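Local structure of L-arabinose ABC transporter, periplasmic L-arabinose-binding protein (Burkholderia thailandensis, 4KZK) at residues A[142-156]-A[181-195]. The protein is a periplasmic binding protein that holds beta-D-galactopyranose and probably delivers sugars such as L-arabinose to an ABC importer. Numbering follows the deposited sequence.
Sequences ISAYRIGRQVGDAIA and TARERTTGAVDALKA. With GAL (beta-D-galactopyranose), chain B.
Ile-142 lays CD1 over the centre of one face of the Arg-185 guanidinium, 3.5 Å from CZ. The edge of the same group reaches the sugar: NH2 donates to GAL O5 and NH1 to GAL O4, each at 2.9 Å. Ile-142 CG2 packs near GAL O6. Thr-181 positions Arg-185: NE and NH2 both grip its OG1 side-on, nearly in the guanidinium plane, which fixes the rotation of the group. NH2 thus serves both Thr-181 and the sugar. Ser-238 O takes a further bond from NH1. Water 1 links Thr-181 OG1 to Ile-142 O, and water 3 joins Tyr-145 N, in the first turn of its helix, to Glu-184 OE1.

Helices 144-161 and 180-195 lie side by side in one lobe of the two-lobed periplasmic binding protein fold, and their N-terminal ends face the cleft. The segment axes come within 6.3 Å at a crossing angle of -41°. Glycines make this possible: the CA atoms of Gly-148 and Gly-188 are 4.1 Å apart. Gly-148 CA also makes a CA-H...O contact with Arg-185 O.

Farther from the sugar, CG of Tyr-145 stands anti to the backbone nitrogen (chi1 -176°), which carries the ring across to Gly-188 CA and the hydroxyl to Asp-191. The hydroxyl donates to the anti lone pair of Asp-191 OD2 at 2.6 Å, and this bond joins the helices. Arg-149 NH1, one turn along the same helix, donates to the hydroxyl in its guanidinium plane. Arg-149, bent at chi2 and chi3, sets a guanidinium face over the backbone of Asp-191 and Ala-192. On the buried flank Leu-193 CD2 meets Ile-155 CG2 at 3.7 Å. Leu-193 also rests on Phe-236, and Ile-155 on Val-234 and Val-263.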
ATOM      1  N   ILE A 142       0.339   7.738   2.309  1.00 10.37           N
ATOM      2  CA  ILE A 142       1.782   7.804   2.242  1.00 10.91           C
ATOM      3  C   ILE A 142       2.211   8.865   1.230  1.00 11.97           C
ATOM      4  O   ILE A 142       1.462   9.191   0.306  1.00 11.83           O
ATOM      5  CB  ILE A 142       2.424   6.434   1.920  1.00 10.45           C
ATOM      6  CG1 ILE A 142       2.201   5.981   0.465  1.00 10.25           C
ATOM      7  CG2 ILE A 142       1.917   5.394   2.891  1.00  9.93           C
ATOM      8  CD1 ILE A 142       2.942   4.718   0.113  1.00 10.16           C
ATOM      9  N   SER A 143       3.427   9.384   1.397  1.00 11.09           N
ATOM     10  CA  SER A 143       4.022  10.285   0.402  1.00 11.98           C
ATOM     11  C   SER A 143       4.501   9.459  -0.786  1.00 11.07           C
ATOM     12  O   SER A 143       5.664   9.080  -0.886  1.00 10.86           O
ATOM     13  CB  SER A 143       5.166  11.113   1.017  1.00 12.85           C
ATOM     14  OG  SER A 143       5.469  12.209   0.138  1.00 14.96           O
ATOM     15  N   ALA A 144       3.564   9.146  -1.681  1.00 10.50           N
ATOM     16  CA  ALA A 144       3.708   8.043  -2.618  1.00  9.92           C
ATOM     17  C   ALA A 144       4.858   8.171  -3.603  1.00  9.77           C
ATOM     18  O   ALA A 144       5.601   7.215  -3.826  1.00  9.43           O
ATOM     19  CB  ALA A 144       2.399   7.805  -3.354  1.00  9.76           C
ATOM     20  N   TYR A 145       5.012   9.354  -4.188  1.00 10.34           N
ATOM     21  CA  TYR A 145       6.088   9.562  -5.137  1.00 10.74           C
ATOM     22  C   TYR A 145       7.443   9.405  -4.470  1.00 10.89           C
ATOM     23  O   TYR A 145       8.309   8.694  -4.996  1.00 10.55           O
ATOM     24  CB  TYR A 145       5.956  10.921  -5.833  1.00 11.41           C
ATOM     25  CG  TYR A 145       7.027  11.107  -6.892  1.00 11.71           C
ATOM     26  CD1 TYR A 145       6.898  10.523  -8.158  1.00 11.58           C
ATOM     27  CD2 TYR A 145       8.197  11.814  -6.618  1.00 12.10           C
ATOM     28  CE1 TYR A 145       7.908  10.644  -9.108  1.00 11.91           C
ATOM     29  CE2 TYR A 145       9.199  11.929  -7.559  1.00 12.56           C
ATOM     30  CZ  TYR A 145       9.045  11.341  -8.813  1.00 12.37           C
ATOM     31  OH  TYR A 145      10.071  11.477  -9.755  1.00 13.14           O
ATOM     32  N   ARG A 146       7.625  10.031  -3.305  1.00 11.84           N
ATOM     33  CA  ARG A 146       8.889   9.922  -2.584  1.00 12.72           C
ATOM     34  C   ARG A 146       9.183   8.495  -2.143  1.00 11.55           C
ATOM     35  O   ARG A 146      10.309   8.052  -2.205  1.00 11.65           O
ATOM     36  CB  ARG A 146       8.914  10.845  -1.361  1.00 14.46           C
ATOM     37  CG  ARG A 146       8.965  12.314  -1.724  1.00 16.79           C
ATOM     38  CD  ARG A 146       9.417  13.211  -0.576  1.00 19.10           C
ATOM     39  NE  ARG A 146       9.314  12.564   0.732  1.00 20.98           N
ATOM     40  CZ  ARG A 146       8.358  12.758   1.641  1.00 21.70           C
ATOM     41  NH1 ARG A 146       7.371  13.628   1.477  1.00 23.52           N
ATOM     42  NH2 ARG A 146       8.410  12.063   2.756  1.00 23.23           N
ATOM     43  N   ILE A 147       8.151   7.760  -1.748  1.00 11.05           N
ATOM     44  CA  ILE A 147       8.279   6.348  -1.372  0.50 10.39           C
ATOM     45  C   ILE A 147       8.756   5.544  -2.582  1.00 10.00           C
ATOM     46  O   ILE A 147       9.658   4.714  -2.500  1.00  9.66           O
ATOM     47  CB  ILE A 147       6.929   5.783  -0.874  0.50 10.18           C
ATOM     48  CG1 ILE A 147       6.487   6.492   0.415  0.50 10.53           C
ATOM     49  CG2 ILE A 147       7.007   4.274  -0.658  0.50  9.73           C
ATOM     50  CD1 ILE A 147       7.413   6.312   1.596  0.50 10.74           C
ATOM     51  N   GLY A 148       8.112   5.779  -3.709  1.00 10.07           N
ATOM     52  CA  GLY A 148       8.569   5.173  -4.945  1.00  9.89           C
ATOM     53  C   GLY A 148      10.030   5.461  -5.266  1.00 10.10           C
ATOM     54  O   GLY A 148      10.767   4.566  -5.709  1.00  9.96           O
ATOM     55  N   ARG A 149      10.455   6.718  -5.102  1.00 10.99           N
ATOM     56  CA  ARG A 149      11.867   7.027  -5.293  1.00 11.73           C
ATOM     57  C   ARG A 149      12.753   6.156  -4.411  1.00 11.41           C
ATOM     58  O   ARG A 149      13.817   5.701  -4.853  1.00 11.77           O
ATOM     59  CB  ARG A 149      12.137   8.503  -4.994  1.00 12.81           C
ATOM     60  CG  ARG A 149      11.472   9.481  -5.939  1.00 13.87           C
ATOM     61  CD  ARG A 149      11.971   9.369  -7.368  1.00 14.49           C
ATOM     62  NE  ARG A 149      13.365   9.780  -7.519  1.00 15.59           N
ATOM     63  CZ  ARG A 149      13.814  10.637  -8.434  1.00 16.38           C
ATOM     64  NH1 ARG A 149      12.985  11.241  -9.298  1.00 16.88           N
ATOM     65  NH2 ARG A 149      15.113  10.887  -8.490  1.00 17.63           N
ATOM     66  N   GLN A 150      12.361   5.995  -3.160  1.00 11.45           N
ATOM     67  CA  GLN A 150      13.090   5.105  -2.241  1.00 11.50           C
ATOM     68  C   GLN A 150      13.141   3.666  -2.737  1.00 10.46           C
ATOM     69  O   GLN A 150      14.161   3.001  -2.600  1.00 10.65           O
ATOM     70  CB  GLN A 150      12.494   5.142  -0.842  1.00 12.21           C
ATOM     71  CG  GLN A 150      12.636   6.479  -0.145  1.00 13.85           C
ATOM     72  CD  GLN A 150      11.915   6.453   1.180  1.00 15.20           C
ATOM     73  OE1 GLN A 150      10.697   6.567   1.223  1.00 18.37           O
ATOM     74  NE2 GLN A 150      12.630   6.260   2.240  1.00 15.89           N
ATOM     75  N   VAL A 151      12.047   3.182  -3.302  1.00  9.63           N
ATOM     76  CA  VAL A 151      12.053   1.842  -3.887  1.00  9.03           C
ATOM     77  C   VAL A 151      13.107   1.727  -4.995  1.00  9.27           C
ATOM     78  O   VAL A 151      13.919   0.806  -5.018  1.00  8.89           O
ATOM     79  CB  VAL A 151      10.677   1.466  -4.468  1.00  8.83           C
ATOM     80  CG1 VAL A 151      10.772   0.208  -5.327  1.00  8.63           C
ATOM     81  CG2 VAL A 151       9.616   1.303  -3.371  1.00  8.74           C
ATOM     82  N   GLY A 152      13.095   2.675  -5.925  1.00  9.64           N
ATOM     83  CA  GLY A 152      14.028   2.652  -7.030  1.00 10.27           C
ATOM     84  C   GLY A 152      15.465   2.815  -6.585  1.00 10.76           C
ATOM     85  O   GLY A 152      16.357   2.125  -7.094  1.00 10.73           O
ATOM     86  N   ASP A 153      15.697   3.667  -5.588  1.00 11.41           N
ATOM     87  CA  ASP A 153      17.053   3.852  -5.077  1.00 12.35           C
ATOM     88  C   ASP A 153      17.587   2.575  -4.447  1.00 11.92           C
ATOM     89  O   ASP A 153      18.760   2.213  -4.648  1.00 12.13           O
ATOM     90  CB  ASP A 153      17.098   4.965  -4.035  1.00 13.60           C
ATOM     91  CG  ASP A 153      16.966   6.348  -4.617  1.00 15.09           C
ATOM     92  OD1 ASP A 153      17.020   6.573  -5.856  1.00 15.74           O
ATOM     93  OD2 ASP A 153      16.828   7.257  -3.761  1.00 18.16           O
ATOM     94  N   ALA A 154      16.730   1.903  -3.677  1.00 11.05           N
ATOM     95  CA  ALA A 154      17.088   0.626  -3.012  1.00 10.79           C
ATOM     96  C   ALA A 154      17.473  -0.402  -4.068  1.00 10.55           C
ATOM     97  O   ALA A 154      18.474  -1.091  -3.946  1.00 10.90           O
ATOM     98  CB  ALA A 154      15.935   0.097  -2.181  1.00 10.44           C
ATOM     99  N   ILE A 155      16.667  -0.503  -5.115  1.00 10.09           N
ATOM    100  CA  ILE A 155      16.914  -1.451  -6.170  1.00 10.24           C
ATOM    101  C   ILE A 155      18.240  -1.124  -6.869  1.00 10.76           C
ATOM    102  O   ILE A 155      19.088  -2.006  -7.049  1.00 11.25           O
ATOM    103  CB  ILE A 155      15.752  -1.445  -7.199  1.00  9.96           C
ATOM    104  CG1 ILE A 155      14.482  -2.044  -6.572  1.00  9.54           C
ATOM    105  CG2 ILE A 155      16.145  -2.230  -8.439  1.00 10.30           C
ATOM    106  CD1 ILE A 155      13.240  -1.953  -7.439  1.00  9.51           C
ATOM    107  N   ALA A 156      18.434   0.146  -7.236  1.00 10.91           N
ATOM    108  CA  ALA A 156      19.659   0.594  -7.934  1.00 11.73           C
ATOM    109  C   ALA A 156      20.909   0.277  -7.119  1.00 12.33           C
ATOM    110  O   ALA A 156      21.940  -0.173  -7.664  1.00 12.78           O
ATOM    111  CB  ALA A 156      19.595   2.078  -8.221  1.00 12.09           C
ATOM    112  N   THR A 181      -2.484   6.756  -5.916  1.00 11.39           N
ATOM    113  CA  THR A 181      -1.370   6.431  -5.028  1.00 10.67           C
ATOM    114  C   THR A 181      -0.538   5.306  -5.620  1.00 10.14           C
ATOM    115  O   THR A 181       0.673   5.287  -5.508  1.00  9.80           O
ATOM    116  CB  THR A 181      -1.815   6.141  -3.566  1.00 10.39           C
ATOM    117  OG1 THR A 181      -0.664   5.978  -2.727  1.00 10.20           O
ATOM    118  CG2 THR A 181      -2.683   4.893  -3.476  1.00 10.15           C
ATOM    119  N   ALA A 182      -1.176   4.347  -6.278  1.00 10.09           N
ATOM    120  CA  ALA A 182      -0.419   3.277  -6.919  1.00  9.91           C
ATOM    121  C   ALA A 182       0.414   3.784  -8.090  1.00 10.55           C
ATOM    122  O   ALA A 182       1.567   3.396  -8.253  1.00 10.64           O
ATOM    123  CB  ALA A 182      -1.353   2.152  -7.375  1.00  9.97           C
ATOM    124  N   ARG A 183      -0.177   4.636  -8.930  1.00 11.55           N
ATOM    125  CA  ARG A 183       0.532   5.233 -10.039  1.00 13.04           C
ATOM    126  C   ARG A 183       1.743   6.026  -9.552  1.00 12.67           C
ATOM    127  O   ARG A 183       2.818   5.939 -10.122  1.00 12.83           O
ATOM    128  CB  ARG A 183      -0.392   6.144 -10.851  1.00 15.16           C
ATOM    129  CG  ARG A 183       0.232   6.661 -12.149  1.00 17.55           C
ATOM    130  CD  ARG A 183      -0.560   7.792 -12.805  1.00 20.37           C
ATOM    131  NE  ARG A 183      -0.463   9.036 -12.030  1.00 23.37           N
ATOM    132  CZ  ARG A 183       0.615   9.832 -11.990  1.00 24.98           C
ATOM    133  NH1 ARG A 183       1.713   9.571 -12.714  1.00 25.83           N
ATOM    134  NH2 ARG A 183       0.597  10.920 -11.229  1.00 26.50           N
ATOM    135  N   GLU A 184       1.575   6.792  -8.479  1.00 12.61           N
ATOM    136  CA  GLU A 184       2.675   7.631  -7.992  1.00 13.32           C
ATOM    137  C   GLU A 184       3.841   6.790  -7.448  1.00 12.13           C
ATOM    138  O   GLU A 184       5.024   7.127  -7.666  1.00 11.94           O
ATOM    139  CB  GLU A 184       2.167   8.602  -6.926  1.00 14.73           C
ATOM    140  CG  GLU A 184       1.236   9.673  -7.485  1.00 16.85           C
ATOM    141  CD  GLU A 184       0.379  10.358  -6.428  1.00 18.70           C
ATOM    142  OE1 GLU A 184       0.685  10.251  -5.218  1.00 20.24           O
ATOM    143  OE2 GLU A 184      -0.606  11.033  -6.813  1.00 22.19           O
ATOM    144  N   ARG A 185       3.520   5.689  -6.767  1.00 11.05           N
ATOM    145  CA  ARG A 185       4.535   4.779  -6.237  1.00 10.39           C
ATOM    146  C   ARG A 185       5.378   4.209  -7.354  1.00 10.52           C
ATOM    147  O   ARG A 185       6.604   4.173  -7.234  1.00 10.43           O
ATOM    148  CB  ARG A 185       3.893   3.622  -5.463  1.00  9.63           C
ATOM    149  CG  ARG A 185       3.181   4.059  -4.210  1.00  9.39           C
ATOM    150  CD  ARG A 185       2.235   2.997  -3.686  1.00  8.88           C
ATOM    151  NE  ARG A 185       1.216   3.591  -2.833  1.00  8.76           N
ATOM    152  CZ  ARG A 185       0.593   2.947  -1.837  1.00  8.54           C
ATOM    153  NH1 ARG A 185       0.907   1.691  -1.564  1.00  8.25           N
ATOM    154  NH2 ARG A 185      -0.352   3.552  -1.123  1.00  8.92           N
ATOM    155  N   THR A 186       4.747   3.751  -8.442  1.00 10.74           N
ATOM    156  CA  THR A 186       5.511   3.136  -9.523  1.00 11.69           C
ATOM    157  C   THR A 186       6.254   4.153 -10.368  1.00 11.72           C
ATOM    158  O   THR A 186       7.354   3.863 -10.836  1.00 11.65           O
ATOM    159  CB  THR A 186       4.683   2.170 -10.400  1.00 12.74           C
ATOM    160  OG1 THR A 186       3.593   2.855 -11.014  1.00 14.16           O
ATOM    161  CG2 THR A 186       4.184   1.034  -9.564  1.00 12.91           C
ATOM    162  N   THR A 187       5.669   5.330 -10.559  1.00 12.00           N
ATOM    163  CA  THR A 187       6.332   6.437 -11.257  1.00 12.63           C
ATOM    164  C   THR A 187       7.605   6.861 -10.522  1.00 12.23           C
ATOM    165  O   THR A 187       8.653   7.048 -11.124  1.00 12.21           O
ATOM    166  CB  THR A 187       5.374   7.632 -11.447  1.00 13.56           C
ATOM    167  OG1 THR A 187       4.224   7.200 -12.188  1.00 14.12           O
ATOM    168  CG2 THR A 187       6.042   8.747 -12.229  1.00 14.48           C
ATOM    169  N   GLY A 188       7.535   6.972  -9.195  1.00 11.29           N
ATOM    170  CA  GLY A 188       8.730   7.309  -8.426  1.00 11.27           C
ATOM    171  C   GLY A 188       9.819   6.280  -8.585  1.00 10.99           C
ATOM    172  O   GLY A 188      11.001   6.615  -8.763  1.00 11.36           O
ATOM    173  N   ALA A 189       9.439   5.002  -8.531  1.00 10.36           N
ATOM    174  CA  ALA A 189      10.421   3.936  -8.679  1.00 10.22           C
ATOM    175  C   ALA A 189      11.079   3.980 -10.059  1.00 10.74           C
ATOM    176  O   ALA A 189      12.309   3.891 -10.192  1.00 10.91           O
ATOM    177  CB  ALA A 189       9.771   2.575  -8.426  1.00  9.71           C
ATOM    178  N   VAL A 190      10.271   4.125 -11.098  1.00 11.03           N
ATOM    179  CA  VAL A 190      10.832   4.216 -12.444  1.00 11.91           C
ATOM    180  C   VAL A 190      11.775   5.424 -12.577  1.00 12.58           C
ATOM    181  O   VAL A 190      12.852   5.320 -13.158  1.00 13.14           O
ATOM    182  CB  VAL A 190       9.731   4.278 -13.535  1.00 12.29           C
ATOM    183  CG1 VAL A 190      10.330   4.624 -14.904  1.00 13.18           C
ATOM    184  CG2 VAL A 190       8.984   2.959 -13.626  1.00 11.96           C
ATOM    185  N   ASP A 191      11.353   6.569 -12.048  1.00 12.82           N
ATOM    186  CA  ASP A 191      12.138   7.798 -12.176  1.00 13.65           C
ATOM    187  C   ASP A 191      13.470   7.632 -11.466  1.00 13.56           C
ATOM    188  O   ASP A 191      14.516   8.017 -11.987  1.00 14.21           O
ATOM    189  CB  ASP A 191      11.372   9.008 -11.603  1.00 14.20           C
ATOM    190  CG  ASP A 191      10.221   9.474 -12.491  1.00 14.62           C
ATOM    191  OD1 ASP A 191      10.040   8.932 -13.605  1.00 14.79           O
ATOM    192  OD2 ASP A 191       9.491  10.410 -12.083  1.00 14.82           O
ATOM    193  N   ALA A 192      13.450   7.053 -10.268  1.00 12.66           N
ATOM    194  CA  ALA A 192      14.706   6.804  -9.552  1.00 12.77           C
ATOM    195  C   ALA A 192      15.614   5.833 -10.324  1.00 13.09           C
ATOM    196  O   ALA A 192      16.832   5.996 -10.355  1.00 13.93           O
ATOM    197  CB  ALA A 192      14.431   6.290  -8.133  1.00 12.23           C
ATOM    198  N   LEU A 193      15.027   4.826 -10.959  1.00 13.10           N
ATOM    199  CA  LEU A 193      15.823   3.859 -11.711  1.00 13.53           C
ATOM    200  C   LEU A 193      16.440   4.498 -12.976  1.00 14.96           C
ATOM    201  O   LEU A 193      17.615   4.273 -13.285  1.00 15.49           O
ATOM    202  CB  LEU A 193      14.998   2.614 -12.056  1.00 12.90           C
ATOM    203  CG  LEU A 193      14.740   1.691 -10.864  1.00 12.24           C
ATOM    204  CD1 LEU A 193      13.603   0.749 -11.170  1.00 11.83           C
ATOM    205  CD2 LEU A 193      15.977   0.900 -10.479  1.00 12.43           C
ATOM    206  N   LYS A 194      15.659   5.295 -13.694  1.00 15.91           N
ATOM    207  CA  LYS A 194      16.207   5.992 -14.858  1.00 17.77           C
ATOM    208  C   LYS A 194      17.337   6.937 -14.456  1.00 18.74           C
ATOM    209  O   LYS A 194      18.330   7.038 -15.168  1.00 20.00           O
ATOM    210  CB  LYS A 194      15.117   6.728 -15.602  1.00 18.77           C
ATOM    211  CG  LYS A 194      14.162   5.786 -16.319  1.00 19.31           C
ATOM    212  CD  LYS A 194      13.288   6.527 -17.328  1.00 20.88           C
ATOM    213  CE  LYS A 194      12.468   7.639 -16.692  1.00 21.96           C
ATOM    214  NZ  LYS A 194      11.472   8.191 -17.634  1.00 23.32           N
ATOM    215  N   ALA A 195      17.197   7.582 -13.300  1.00 18.71           N
ATOM    216  CA  ALA A 195      18.237   8.496 -12.763  1.00 19.89           C
ATOM    217  C   ALA A 195      19.524   7.761 -12.405  1.00 20.20           C
ATOM    218  O   ALA A 195      20.590   8.378 -12.295  1.00 22.59           O
ATOM    219  CB  ALA A 195      17.699   9.233 -11.540  1.00 19.62           C
TER
HETATM  220  C1  GAL B 600      -2.918   0.897  -0.039  1.00  7.50           C
HETATM  221  C2  GAL B 600      -2.371  -0.504  -0.299  1.00  7.29           C
HETATM  222  C3  GAL B 600      -1.800  -1.050   1.017  1.00  6.83           C
HETATM  223  C4  GAL B 600      -0.791  -0.061   1.592  1.00  6.84           C
HETATM  224  C5  GAL B 600      -1.464   1.288   1.772  1.00  7.21           C
HETATM  225  C6  GAL B 600      -0.490   2.339   2.286  1.00  7.36           C
HETATM  226  O1  GAL B 600      -3.326   1.425  -1.286  1.00  7.68           O
HETATM  227  O2  GAL B 600      -3.429  -1.313  -0.758  1.00  7.86           O
HETATM  228  O3  GAL B 600      -1.207  -2.342   0.831  1.00  6.75           O
HETATM  229  O4  GAL B 600       0.349   0.028   0.772  1.00  6.31           O
HETATM  230  O5  GAL B 600      -1.909   1.736   0.500  1.00  7.66           O
HETATM  231  O6  GAL B 600      -1.137   3.592   2.442  1.00  7.64           O
HETATM  232  O   HOH W   1      -0.491   8.380  -1.405  1.00 11.14           O
HETATM  233  O   HOH W   2       0.413  10.837  -2.537  1.00 24.17           O
HETATM  234  O   HOH W   3       3.088  11.520  -4.172  1.00 18.14           O
HETATM  235  O   HOH W   4      18.320   7.010  -8.264  1.00 21.63           O